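Local coordinates for protein AA9 family lytic polysaccharide monooxygenase D (Myceliophthora thermophila, PDB 5UFV) that breaks down crystalline and amorphous polysaccharides such as cellulose as a secreted copper-dependent lytic monooxygenase, oxidising the chain at C1, at residues G195-Q198 and N203-F206; I158-A163 and Q215-P220; Y7-K12 and A173-T178; G100-D105 and G149-R154. All coordinates share one frame; numbering follows the deposited sequence.

Contact 1. Residues G195-Q198 and N203-F206; sequences GYCQ and NISF
Cys197, which meets Ile204 across this contact, also rests on a flat group of its own segment: its SG lies over one face of the Tyr196 ring, 3.7 Å above the plane and displaced toward the rim. At the phenol end of that ring, Tyr196 OH is hydrogen-bonded to Glu156, and Trp83 meets the ring with its plane turned by about 55°. The thiol reaches Ile204 because SG stands between the backbone N and the carbonyl carbon (chi1 62°), with Cys197 SG 3.8 Å from Ile204 CD1. Behind it, Cys197 CB packs against the same methyl at 3.9 Å. Gln198 O lies against the branch point of the isoleucine, 3.6 Å from Ile204 CG1, a van der Waals approach of a carbonyl to a methylene. An alanine in place of Ile204 ends at CB, and would probably leave Cys197 SG without the methyl it packs on here and open a gap between the segments. Both segments belong to the long loop that follows strand 190-191. Glu156, on strand 149-159, and Trp83, on strand 80-86, tie the Tyr196 end of this loop to the mixed sheet.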
loop_
_atom_site.group_PDB
_atom_site.type_symbol
_atom_site.label_atom_id
_atom_site.label_comp_id
_atom_site.label_asym_id
_atom_site.label_seq_id
_atom_site.Cartn_x
_atom_site.Cartn_y
_atom_site.Cartn_z
ATOM N N GLY A 195 4.953 -5.136 11.696
ATOM C CA GLY A 195 6.365 -5.293 12.036
ATOM C C GLY A 195 7.301 -4.236 11.473
ATOM O O GLY A 195 8.287 -3.869 12.115
ATOM N N TYR A 196 7.014 -3.748 10.274
ATOM C CA TYR A 196 7.920 -2.803 9.621
ATOM C C TYR A 196 8.048 -1.440 10.318
ATOM O O TYR A 196 8.966 -0.657 10.018
ATOM C CB TYR A 196 7.511 -2.608 8.153
ATOM C CG TYR A 196 6.297 -1.735 7.916
ATOM C CD1 TYR A 196 6.431 -0.367 7.731
ATOM C CD2 TYR A 196 5.021 -2.285 7.844
ATOM C CE1 TYR A 196 5.336 0.430 7.499
ATOM C CE2 TYR A 196 3.909 -1.493 7.608
ATOM C CZ TYR A 196 4.072 -0.126 7.433
ATOM O OH TYR A 196 2.975 0.694 7.200
ATOM N N CYS A 197 7.103 -1.138 11.201
ATOM C CA CYS A 197 7.156 0.089 11.974
ATOM C C CYS A 197 6.622 -0.207 13.347
ATOM O O CYS A 197 5.895 -1.174 13.492
ATOM C CB CYS A 197 6.326 1.193 11.315
ATOM S SG CYS A 197 4.548 0.867 11.154
ATOM N N GLN A 198 7.003 0.603 14.338
ATOM C CA GLN A 198 6.419 0.559 15.687
ATOM C C GLN A 198 5.493 1.738 15.884
ATOM O O GLN A 198 5.696 2.789 15.305
ATOM C CB GLN A 198 7.494 0.611 16.786
ATOM C CG GLN A 198 8.621 -0.392 16.620
ATOM C CD GLN A 198 8.108 -1.809 16.712
ATOM O OE1 GLN A 198 7.583 -2.218 17.747
ATOM N NE2 GLN A 198 8.249 -2.563 15.625
ATOM N N ASN A 203 7.982 8.886 12.698
ATOM C CA ASN A 203 7.227 9.019 11.486
ATOM C C ASN A 203 5.889 8.240 11.547
ATOM O O ASN A 203 5.228 8.089 10.530
ATOM C CB ASN A 203 8.076 8.589 10.280
ATOM C CG ASN A 203 8.633 7.186 10.409
ATOM O OD1 ASN A 203 8.401 6.475 11.392
ATOM N ND2 ASN A 203 9.402 6.788 9.409
ATOM N N ILE A 204 5.480 7.786 12.732
ATOM C CA ILE A 204 4.202 7.091 12.890
ATOM C C ILE A 204 3.251 7.840 13.812
ATOM O O ILE A 204 2.170 8.245 13.377
ATOM C CB ILE A 204 4.416 5.654 13.392
ATOM C CG1 ILE A 204 5.275 4.858 12.374
ATOM C CG2 ILE A 204 3.085 4.988 13.699
ATOM C CD1 ILE A 204 4.647 4.666 10.999
ATOM N N SER A 205 3.645 8.009 15.075
ATOM C CA SER A 205 2.905 8.799 16.058
ATOM C C SER A 205 3.782 9.987 16.389
ATOM O O SER A 205 4.886 9.821 16.911
ATOM C CB SER A 205 2.626 8.020 17.344
ATOM O OG SER A 205 1.540 7.107 17.210
ATOM N N PHE A 206 3.284 11.184 16.069
ATOM C CA PHE A 206 4.023 12.433 16.290
ATOM C C PHE A 206 3.070 13.617 16.115
ATOM O O PHE A 206 1.950 13.450 15.623
ATOM C CB PHE A 206 5.236 12.548 15.333
ATOM C CG PHE A 206 4.860 12.754 13.891
ATOM C CD1 PHE A 206 4.396 11.696 13.128
ATOM C CD2 PHE A 206 4.960 14.010 13.303
ATOM C CE1 PHE A 206 4.055 11.885 11.801
ATOM C CE2 PHE A 206 4.614 14.210 11.982
ATOM C CZ PHE A 206 4.161 13.149 11.229
#

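Contact 2. Residues I158-A163 and Q215-P220; sequences IALHQA and QEYKIP
Tyr217 approaches Leu160 from the opposite direction, and the two side chains draw closer along the length of the tyrosine. Tyr217 CB is still 6.4 Å from Leu160 CD1. With CG anti to the backbone N (chi1 -178°), the ring points toward the leucine, and Tyr217 CD1 comes to 4.5 Å from Leu160 CD1. Contact proper begins at Tyr217 CE1, 3.7 Å from Leu160 CD1, and the same methyl keeps within 3.8 Å of both Tyr217 CZ and Tyr217 OH. One methyl, approaching the ring obliquely, meets all three atoms, while the hydroxyl itself has a polar mate in a hydrogen bond to Asn203 O. Trp126 meets the ring edge-to-face, and the Tyr217 side chain also touches Pro79. In the beta-sandwich of AA9 enzymes, this contact lays the long C-terminal loop against segment 158-163, which also carries His161, a residue that by similarity takes part in binding O2. Further back along the chain, Ile158 extends CD1 away from its backbone (chi2 178°), bringing Ile158 CD1 to 4.3 Å from Pro220 CG, a looser apolar touch. Ile158 also packs on Phe168 of strand 167-177, and its backbone is hydrogen-bonded to Pro79, the proline that touches Tyr217.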
loop_
_atom_site.group_PDB
_atom_site.type_symbol
_atom_site.label_atom_id
_atom_site.label_comp_id
_atom_site.label_asym_id
_atom_site.label_seq_id
_atom_site.Cartn_x
_atom_site.Cartn_y
_atom_site.Cartn_z
ATOM N N ILE A 158 -1.546 5.820 4.743
ATOM C CA ILE A 158 -1.474 6.128 6.162
ATOM C C ILE A 158 -1.858 7.590 6.328
ATOM O O ILE A 158 -1.083 8.479 5.969
ATOM C CB ILE A 158 -0.077 5.917 6.701
ATOM C CG1 ILE A 158 0.429 4.526 6.355
ATOM C CG2 ILE A 158 -0.074 6.093 8.201
ATOM C CD1 ILE A 158 1.856 4.296 6.840
ATOM N N ALA A 159 -3.060 7.836 6.838
ATOM C CA ALA A 159 -3.500 9.195 7.062
ATOM C C ALA A 159 -2.911 9.703 8.384
ATOM O O ALA A 159 -2.869 8.987 9.391
ATOM C CB ALA A 159 -5.022 9.288 7.075
ATOM N N LEU A 160 -2.450 10.947 8.361
ATOM C CA LEU A 160 -1.776 11.553 9.501
ATOM C C LEU A 160 -2.397 12.899 9.931
ATOM O O LEU A 160 -1.734 13.669 10.602
ATOM C CB LEU A 160 -0.291 11.737 9.143
ATOM C CG LEU A 160 0.495 10.458 8.784
ATOM C CD1 LEU A 160 1.908 10.773 8.338
ATOM C CD2 LEU A 160 0.572 9.519 9.951
ATOM N N HIS A 161 -3.647 13.177 9.532
ATOM C CA HIS A 161 -4.306 14.437 9.904
ATOM C C HIS A 161 -4.373 14.605 11.412
ATOM O O HIS A 161 -4.189 15.731 11.891
ATOM C CB HIS A 161 -5.717 14.563 9.309
ATOM C CG HIS A 161 -6.389 15.889 9.572
ATOM N ND1 HIS A 161 -7.383 16.045 10.518
ATOM C CD2 HIS A 161 -6.238 17.103 8.992
ATOM C CE1 HIS A 161 -7.807 17.296 10.518
ATOM N NE2 HIS A 161 -7.126 17.960 9.604
ATOM N N GLN A 162 -4.618 13.509 12.155
ATOM C CA GLN A 162 -4.754 13.569 13.639
ATOM C C GLN A 162 -3.425 13.423 14.361
ATOM O O GLN A 162 -2.871 12.327 14.414
ATOM C CB GLN A 162 -5.674 12.451 14.209
ATOM C CG GLN A 162 -7.168 12.529 13.918
ATOM C CD GLN A 162 -7.812 13.814 14.432
ATOM O OE1 GLN A 162 -7.772 14.114 15.635
ATOM N NE2 GLN A 162 -8.408 14.588 13.511
ATOM N N ALA A 163 -2.941 14.497 14.967
ATOM C CA ALA A 163 -1.721 14.434 15.795
ATOM C C ALA A 163 -1.683 13.161 16.670
ATOM O O ALA A 163 -2.645 12.851 17.384
ATOM C CB ALA A 163 -1.618 15.671 16.662
ATOM N N GLN A 215 10.323 19.942 8.849
ATOM C CA GLN A 215 9.248 19.696 7.910
ATOM C C GLN A 215 9.722 18.755 6.829
ATOM O O GLN A 215 9.709 19.083 5.661
ATOM C CB GLN A 215 8.765 21.030 7.339
ATOM C CG GLN A 215 8.202 21.947 8.422
ATOM C CD GLN A 215 6.916 21.396 9.015
ATOM O OE1 GLN A 215 5.922 21.239 8.311
ATOM N NE2 GLN A 215 6.934 21.081 10.304
ATOM N N GLU A 216 10.179 17.584 7.243
ATOM C CA GLU A 216 10.585 16.519 6.325
ATOM C C GLU A 216 9.870 15.333 6.886
ATOM O O GLU A 216 9.630 15.300 8.076
ATOM C CB GLU A 216 12.095 16.253 6.369
ATOM C CG GLU A 216 12.987 17.442 6.010
ATOM C CD GLU A 216 14.329 17.491 6.792
ATOM O OE1 GLU A 216 14.813 16.435 7.293
ATOM O OE2 GLU A 216 14.917 18.606 6.908
ATOM N N TYR A 217 9.509 14.380 6.038
ATOM C CA TYR A 217 8.893 13.139 6.490
ATOM C C TYR A 217 9.696 11.989 5.930
ATOM O O TYR A 217 9.846 11.862 4.721
ATOM C CB TYR A 217 7.437 13.055 6.020
ATOM C CG TYR A 217 6.712 11.810 6.490
ATOM C CD1 TYR A 217 6.279 11.698 7.782
ATOM C CD2 TYR A 217 6.489 10.749 5.631
ATOM C CE1 TYR A 217 5.633 10.564 8.220
ATOM C CE2 TYR A 217 5.846 9.596 6.050
ATOM C CZ TYR A 217 5.403 9.506 7.350
ATOM O OH TYR A 217 4.764 8.354 7.789
ATOM N N LYS A 218 10.238 11.165 6.810
ATOM C CA LYS A 218 10.872 9.919 6.397
ATOM C C LYS A 218 9.753 8.851 6.204
ATOM O O LYS A 218 9.013 8.509 7.139
ATOM C CB LYS A 218 11.904 9.499 7.451
ATOM C CG LYS A 218 12.588 8.174 7.197
ATOM C CD LYS A 218 13.498 8.214 5.976
ATOM C CE LYS A 218 14.031 6.816 5.615
ATOM N NZ LYS A 218 14.825 6.166 6.714
ATOM N N ILE A 219 9.628 8.323 4.997
ATOM C CA ILE A 219 8.635 7.290 4.739
ATOM C C ILE A 219 9.017 5.984 5.480
ATOM O O ILE A 219 10.153 5.518 5.419
ATOM C CB ILE A 219 8.435 7.087 3.216
ATOM C CG1 ILE A 219 7.936 8.392 2.577
ATOM C CG2 ILE A 219 7.389 6.019 2.924
ATOM C CD1 ILE A 219 7.887 8.377 1.065
ATOM N N PRO A 220 8.064 5.399 6.210
ATOM C CA PRO A 220 8.390 4.176 6.956
ATOM C C PRO A 220 8.626 2.966 6.078
ATOM O O PRO A 220 8.291 2.976 4.898
ATOM C CB PRO A 220 7.169 3.945 7.836
ATOM C CG PRO A 220 6.080 4.759 7.250
ATOM C CD PRO A 220 6.711 5.899 6.506
#

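Contact 3. Residues Y7-K12 and A173-T178; sequences YNIAGK and AQIKVT
Two apolar pairs join these segments: Tyr7 with Ala173, and Ile9 with Ile175. The isoleucines reach toward each other tip to tip, Ile9 CD1 lying 3.5 Å from Ile175 CD1. In the other pair the methyl of Ala173 sits at the phenol end of the tyrosine, with Ala173 CB 3.5 Å from Tyr7 CZ and equally far from Tyr7 OH. Tyr7 CG is anti to the carbonyl carbon (chi1 -57°), which sends the ring out from its strand toward the alanine. Tyr7 OH, beside the methyl, has its polar partner in Gln29 NE2. In the next shell Ala60 touches both isoleucines, and Val153 backs both Ala173 and Ile175. Ile9 also ends its strand at a two-residue type I' turn, closed by Ile9 N to Lys12 O at 2.9 Å and Lys12 N to Ile9 O at 3.1 Å. The turn links strand 4-9 to strand 12-15 in a hairpin. The contact lies between the two sheets of the beta-sandwich: strand 4-9, flanked by strands 12-15 and 65-70, on one side, and strand 167-177, flanked by strands 58-60 and 149-159, on the other.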
loop_
_atom_site.group_PDB
_atom_site.type_symbol
_atom_site.label_atom_id
_atom_site.label_comp_id
_atom_site.label_asym_id
_atom_site.label_seq_id
_atom_site.Cartn_x
_atom_site.Cartn_y
_atom_site.Cartn_z
ATOM N N TYR A 7 -8.863 -2.462 -9.820
ATOM C CA TYR A 7 -7.490 -2.390 -10.320
ATOM C C TYR A 7 -7.440 -2.395 -11.855
ATOM O O TYR A 7 -8.338 -2.913 -12.531
ATOM C CB TYR A 7 -6.647 -3.587 -9.824
ATOM C CG TYR A 7 -6.537 -3.794 -8.325
ATOM C CD1 TYR A 7 -7.473 -4.543 -7.640
ATOM C CD2 TYR A 7 -5.471 -3.275 -7.608
ATOM C CE1 TYR A 7 -7.366 -4.747 -6.269
ATOM C CE2 TYR A 7 -5.365 -3.461 -6.244
ATOM C CZ TYR A 7 -6.313 -4.207 -5.580
ATOM O OH TYR A 7 -6.203 -4.403 -4.221
ATOM N N ASN A 8 -6.361 -1.824 -12.391
ATOM C CA ASN A 8 -5.960 -2.057 -13.772
ATOM C C ASN A 8 -4.540 -2.611 -13.805
ATOM O O ASN A 8 -3.594 -1.951 -13.414
ATOM C CB ASN A 8 -6.065 -0.789 -14.635
ATOM C CG ASN A 8 -5.873 -1.086 -16.107
ATOM O OD1 ASN A 8 -4.783 -1.455 -16.542
ATOM N ND2 ASN A 8 -6.938 -0.984 -16.869
ATOM N N ILE A 9 -4.405 -3.834 -14.277
ATOM C CA ILE A 9 -3.130 -4.521 -14.266
ATOM C C ILE A 9 -2.800 -5.042 -15.648
ATOM O O ILE A 9 -3.496 -5.900 -16.201
ATOM C CB ILE A 9 -3.136 -5.676 -13.258
ATOM C CG1 ILE A 9 -3.241 -5.100 -11.839
ATOM C CG2 ILE A 9 -1.867 -6.509 -13.397
ATOM C CD1 ILE A 9 -3.793 -6.042 -10.820
ATOM N N ALA A 10 -1.700 -4.511 -16.178
ATOM C CA ALA A 10 -1.196 -4.837 -17.511
ATOM C C ALA A 10 -2.265 -4.522 -18.512
ATOM O O ALA A 10 -2.531 -5.325 -19.393
ATOM C CB ALA A 10 -0.782 -6.293 -17.592
ATOM N N GLY A 11 -2.911 -3.366 -18.335
ATOM C CA GLY A 11 -4.005 -2.946 -19.213
ATOM C C GLY A 11 -5.382 -3.613 -19.056
ATOM O O GLY A 11 -6.276 -3.295 -19.819
ATOM N N LYS A 12 -5.584 -4.520 -18.096
ATOM C CA LYS A 12 -6.899 -5.158 -17.906
ATOM C C LYS A 12 -7.542 -4.732 -16.599
ATOM O O LYS A 12 -6.866 -4.410 -15.617
ATOM C CB LYS A 12 -6.802 -6.684 -17.921
ATOM C CG LYS A 12 -5.726 -7.193 -18.863
ATOM C CD LYS A 12 -5.851 -8.669 -19.239
ATOM C CE LYS A 12 -4.903 -8.974 -20.395
ATOM N NZ LYS A 12 -5.387 -10.115 -21.222
ATOM N N ALA A 173 -4.162 -7.860 -3.102
ATOM C CA ALA A 173 -4.652 -8.450 -4.361
ATOM C C ALA A 173 -3.642 -9.455 -4.869
ATOM O O ALA A 173 -2.491 -9.432 -4.446
ATOM C CB ALA A 173 -4.865 -7.375 -5.412
ATOM N N GLN A 174 -4.063 -10.319 -5.776
ATOM C CA GLN A 174 -3.238 -11.451 -6.214
ATOM C C GLN A 174 -2.695 -11.279 -7.651
ATOM O O GLN A 174 -3.458 -11.091 -8.605
ATOM C CB GLN A 174 -4.039 -12.752 -6.081
ATOM C CG GLN A 174 -4.504 -12.993 -4.658
ATOM C CD GLN A 174 -5.026 -14.385 -4.383
ATOM O OE1 GLN A 174 -4.874 -14.887 -3.277
ATOM N NE2 GLN A 174 -5.650 -14.999 -5.358
ATOM N N ILE A 175 -1.373 -11.334 -7.785
ATOM C CA ILE A 175 -0.699 -11.136 -9.074
ATOM C C ILE A 175 0.160 -12.357 -9.398
ATOM O O ILE A 175 1.025 -12.752 -8.593
ATOM C CB ILE A 175 0.245 -9.930 -9.033
ATOM C CG1 ILE A 175 -0.437 -8.742 -8.368
ATOM C CG2 ILE A 175 0.738 -9.579 -10.430
ATOM C CD1 ILE A 175 -1.339 -7.949 -9.268
ATOM N N LYS A 176 -0.094 -12.954 -10.565
ATOM C CA LYS A 176 0.767 -13.990 -11.090
ATOM C C LYS A 176 1.749 -13.325 -12.053
ATOM O O LYS A 176 1.363 -12.933 -13.170
ATOM C CB LYS A 176 -0.017 -15.103 -11.786
ATOM C CG LYS A 176 0.897 -16.267 -12.113
ATOM C CD LYS A 176 0.233 -17.419 -12.852
ATOM C CE LYS A 176 -0.969 -18.038 -12.133
ATOM N NZ LYS A 176 -0.643 -18.866 -10.936
ATOM N N VAL A 177 2.996 -13.183 -11.599
ATOM C CA VAL A 177 4.088 -12.558 -12.364
ATOM C C VAL A 177 4.739 -13.543 -13.316
ATOM O O VAL A 177 5.283 -14.565 -12.881
ATOM C CB VAL A 177 5.176 -12.031 -11.420
ATOM C CG1 VAL A 177 6.372 -11.495 -12.190
ATOM C CG2 VAL A 177 4.595 -10.950 -10.527
ATOM N N THR A 178 4.694 -13.229 -14.608
ATOM C CA THR A 178 5.213 -14.105 -15.651
ATOM C C THR A 178 6.667 -13.786 -16.001
ATOM O O THR A 178 7.319 -12.993 -15.328
ATOM C CB THR A 178 4.358 -13.962 -16.921
ATOM O OG1 THR A 178 4.390 -12.595 -17.369
ATOM C CG2 THR A 178 2.915 -14.391 -16.640
#

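Contact 4. Residues G100-D105 and G149-R154; sequences GWFKID and GNYLVR
Arg154 meets Trp101 with its aliphatic part while its guanidinium is gripped from several directions: NH1 forms a salt bridge with Glu156, NE is hydrogen-bonded to Arg47 O, and NH2 to Leu46 O. The chain leaves with CG anti to the backbone N (chi1 169°) and runs extended to NE, carrying CD over one face of the indole. There Arg154 CD makes a CH-pi contact, 4.2 Å from the centroid of the six-membered ring of Trp101 and 20° off its normal. Closer still, Arg154 CB lies 3.4 Å from Trp101 CZ3. Leu152 adds its CD1, 4.0 Å from Trp101 CH2, and the indole is anchored at its other end by NE1 to Gly96 O. Were Trp101 a leucine, CD of Arg154 would probably lose the ring face it lies on, and Gly96 O the indole N-H. On the other face of the sheet, Phe102 and Tyr151 cross at about a right angle, Tyr151 CE2 coming to the edge of the phenylalanine, 4.1 Å from Phe102 CZ. These side chains bridge over strand 80-86, which separates strands 101-107 and 149-159 in the sheet. The aliphatic part of Arg154 thus lies on the indole while Glu156 and two backbone carbonyls probably offset its charge.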
loop_
_atom_site.group_PDB
_atom_site.type_symbol
_atom_site.label_atom_id
_atom_site.label_comp_id
_atom_site.label_asym_id
_atom_site.label_seq_id
_atom_site.Cartn_x
_atom_site.Cartn_y
_atom_site.Cartn_z
ATOM N N GLY A 100 8.644 -11.169 4.167
ATOM C CA GLY A 100 8.623 -11.275 2.727
ATOM C C GLY A 100 8.204 -9.994 2.054
ATOM O O GLY A 100 8.352 -9.861 0.835
ATOM N N TRP A 101 7.670 -9.037 2.798
ATOM C CA TRP A 101 7.156 -7.814 2.152
ATOM C C TRP A 101 8.242 -6.816 1.759
ATOM O O TRP A 101 9.061 -6.391 2.588
ATOM C CB TRP A 101 6.175 -7.096 3.047
ATOM C CG TRP A 101 4.975 -7.905 3.295
ATOM C CD1 TRP A 101 4.776 -8.729 4.336
ATOM C CD2 TRP A 101 3.790 -7.977 2.479
ATOM N NE1 TRP A 101 3.550 -9.301 4.244
ATOM C CE2 TRP A 101 2.925 -8.862 3.099
ATOM C CE3 TRP A 101 3.391 -7.378 1.284
ATOM C CZ2 TRP A 101 1.661 -9.173 2.571
ATOM C CZ3 TRP A 101 2.126 -7.670 0.766
ATOM C CH2 TRP A 101 1.281 -8.550 1.414
ATOM N N PHE A 102 8.226 -6.411 0.502
ATOM C CA PHE A 102 9.128 -5.382 0.054
ATOM C C PHE A 102 8.350 -4.290 -0.687
ATOM O O PHE A 102 7.381 -4.569 -1.374
ATOM C CB PHE A 102 10.229 -6.012 -0.813
ATOM C CG PHE A 102 9.708 -6.730 -2.033
ATOM C CD1 PHE A 102 9.362 -8.067 -1.972
ATOM C CD2 PHE A 102 9.573 -6.059 -3.250
ATOM C CE1 PHE A 102 8.888 -8.729 -3.089
ATOM C CE2 PHE A 102 9.094 -6.719 -4.376
ATOM C CZ PHE A 102 8.754 -8.059 -4.291
ATOM N N LYS A 103 8.799 -3.046 -0.534
ATOM C CA LYS A 103 8.213 -1.897 -1.226
ATOM C C LYS A 103 8.632 -1.844 -2.676
ATOM O O LYS A 103 9.812 -1.994 -2.997
ATOM C CB LYS A 103 8.636 -0.588 -0.551
ATOM C CG LYS A 103 7.848 -0.298 0.716
ATOM C CD LYS A 103 8.620 0.500 1.756
ATOM C CE LYS A 103 8.767 1.969 1.391
ATOM N NZ LYS A 103 9.407 2.770 2.469
ATOM N N ILE A 104 7.658 -1.578 -3.541
ATOM C CA ILE A 104 7.929 -1.258 -4.924
ATOM C C ILE A 104 7.639 0.205 -5.268
ATOM O O ILE A 104 8.134 0.697 -6.258
ATOM C CB ILE A 104 7.148 -2.180 -5.874
ATOM C CG1 ILE A 104 5.664 -1.931 -5.794
ATOM C CG2 ILE A 104 7.425 -3.645 -5.545
ATOM C CD1 ILE A 104 4.903 -2.767 -6.793
ATOM N N ASP A 105 6.822 0.884 -4.472
ATOM C CA ASP A 105 6.497 2.290 -4.713
ATOM C C ASP A 105 6.255 3.025 -3.386
ATOM O O ASP A 105 5.960 2.409 -2.367
ATOM C CB ASP A 105 5.267 2.384 -5.616
ATOM C CG ASP A 105 5.227 3.672 -6.449
ATOM O OD1 ASP A 105 6.228 4.428 -6.440
ATOM O OD2 ASP A 105 4.195 3.928 -7.132
ATOM N N GLY A 149 6.361 -15.674 -10.330
ATOM C CA GLY A 149 5.619 -16.557 -9.430
ATOM C C GLY A 149 4.346 -15.906 -8.945
ATOM O O GLY A 149 3.918 -14.891 -9.484
ATOM N N ASN A 150 3.747 -16.478 -7.910
ATOM C CA ASN A 150 2.556 -15.903 -7.319
ATOM C C ASN A 150 2.926 -14.863 -6.306
ATOM O O ASN A 150 3.677 -15.166 -5.374
ATOM C CB ASN A 150 1.723 -16.987 -6.654
ATOM C CG ASN A 150 1.319 -18.068 -7.623
ATOM O OD1 ASN A 150 1.296 -17.866 -8.847
ATOM N ND2 ASN A 150 1.031 -19.233 -7.090
ATOM N N TYR A 151 2.399 -13.646 -6.474
ATOM C CA TYR A 151 2.687 -12.559 -5.547
ATOM C C TYR A 151 1.423 -11.890 -5.052
ATOM O O TYR A 151 0.443 -11.782 -5.776
ATOM C CB TYR A 151 3.520 -11.461 -6.207
ATOM C CG TYR A 151 4.973 -11.751 -6.494
ATOM C CD1 TYR A 151 5.345 -12.375 -7.675
ATOM C CD2 TYR A 151 5.970 -11.315 -5.645
ATOM C CE1 TYR A 151 6.674 -12.613 -7.978
ATOM C CE2 TYR A 151 7.320 -11.549 -5.928
ATOM C CZ TYR A 151 7.675 -12.197 -7.104
ATOM O OH TYR A 151 9.005 -12.451 -7.427
ATOM N N LEU A 152 1.480 -11.382 -3.829
ATOM C CA LEU A 152 0.474 -10.443 -3.347
ATOM C C LEU A 152 1.018 -9.058 -3.578
ATOM O O LEU A 152 2.224 -8.844 -3.555
ATOM C CB LEU A 152 0.209 -10.619 -1.869
ATOM C CG LEU A 152 -0.003 -12.048 -1.375
ATOM C CD1 LEU A 152 -0.238 -12.017 0.124
ATOM C CD2 LEU A 152 -1.171 -12.695 -2.089
ATOM N N VAL A 153 0.123 -8.117 -3.820
ATOM C CA VAL A 153 0.506 -6.724 -3.891
ATOM C C VAL A 153 -0.347 -6.014 -2.875
ATOM O O VAL A 153 -1.509 -6.328 -2.782
ATOM C CB VAL A 153 0.248 -6.135 -5.270
ATOM C CG1 VAL A 153 -1.197 -6.359 -5.703
ATOM C CG2 VAL A 153 0.587 -4.648 -5.273
ATOM N N ARG A 154 0.216 -5.075 -2.114
ATOM C CA ARG A 154 -0.503 -4.442 -0.989
ATOM C C ARG A 154 -0.425 -2.926 -1.093
ATOM O O ARG A 154 0.683 -2.360 -1.158
ATOM C CB ARG A 154 0.107 -4.914 0.341
ATOM C CG ARG A 154 -0.330 -4.171 1.589
ATOM C CD ARG A 154 0.317 -4.830 2.793
ATOM N NE ARG A 154 -0.066 -4.158 4.025
ATOM C CZ ARG A 154 0.418 -2.973 4.419
ATOM N NH1 ARG A 154 1.358 -2.335 3.690
ATOM N NH2 ARG A 154 -0.039 -2.428 5.553
#

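How the contacts relate
Contacts 2, 3 and 4 all use the mixed sheet, through neighbouring strands 149-159 and 167-177. Contacts 3 and 4, with centres about 12 Å apart, are joined by probable backbone hydrogen bonds: Ile175 O to Tyr151 N at 2.7 Å and Val177 N to Gly149 O at 2.9 Å. Across the chain's centre from contact 3, contact 1 joins contact 2 through a probable hydrogen bond, Asn203 ND2 to Lys218 O at 2.9 Å, and through Tyr196 OH packing on Ile158 CD1. Another, Pro220 O to Lys103 NZ at 2.7 Å, links contacts 2 and 4. In contact 2 the Ile158 side chain is about 11 Å from the copper ion and about 7 Å from that of its ligand Tyr169.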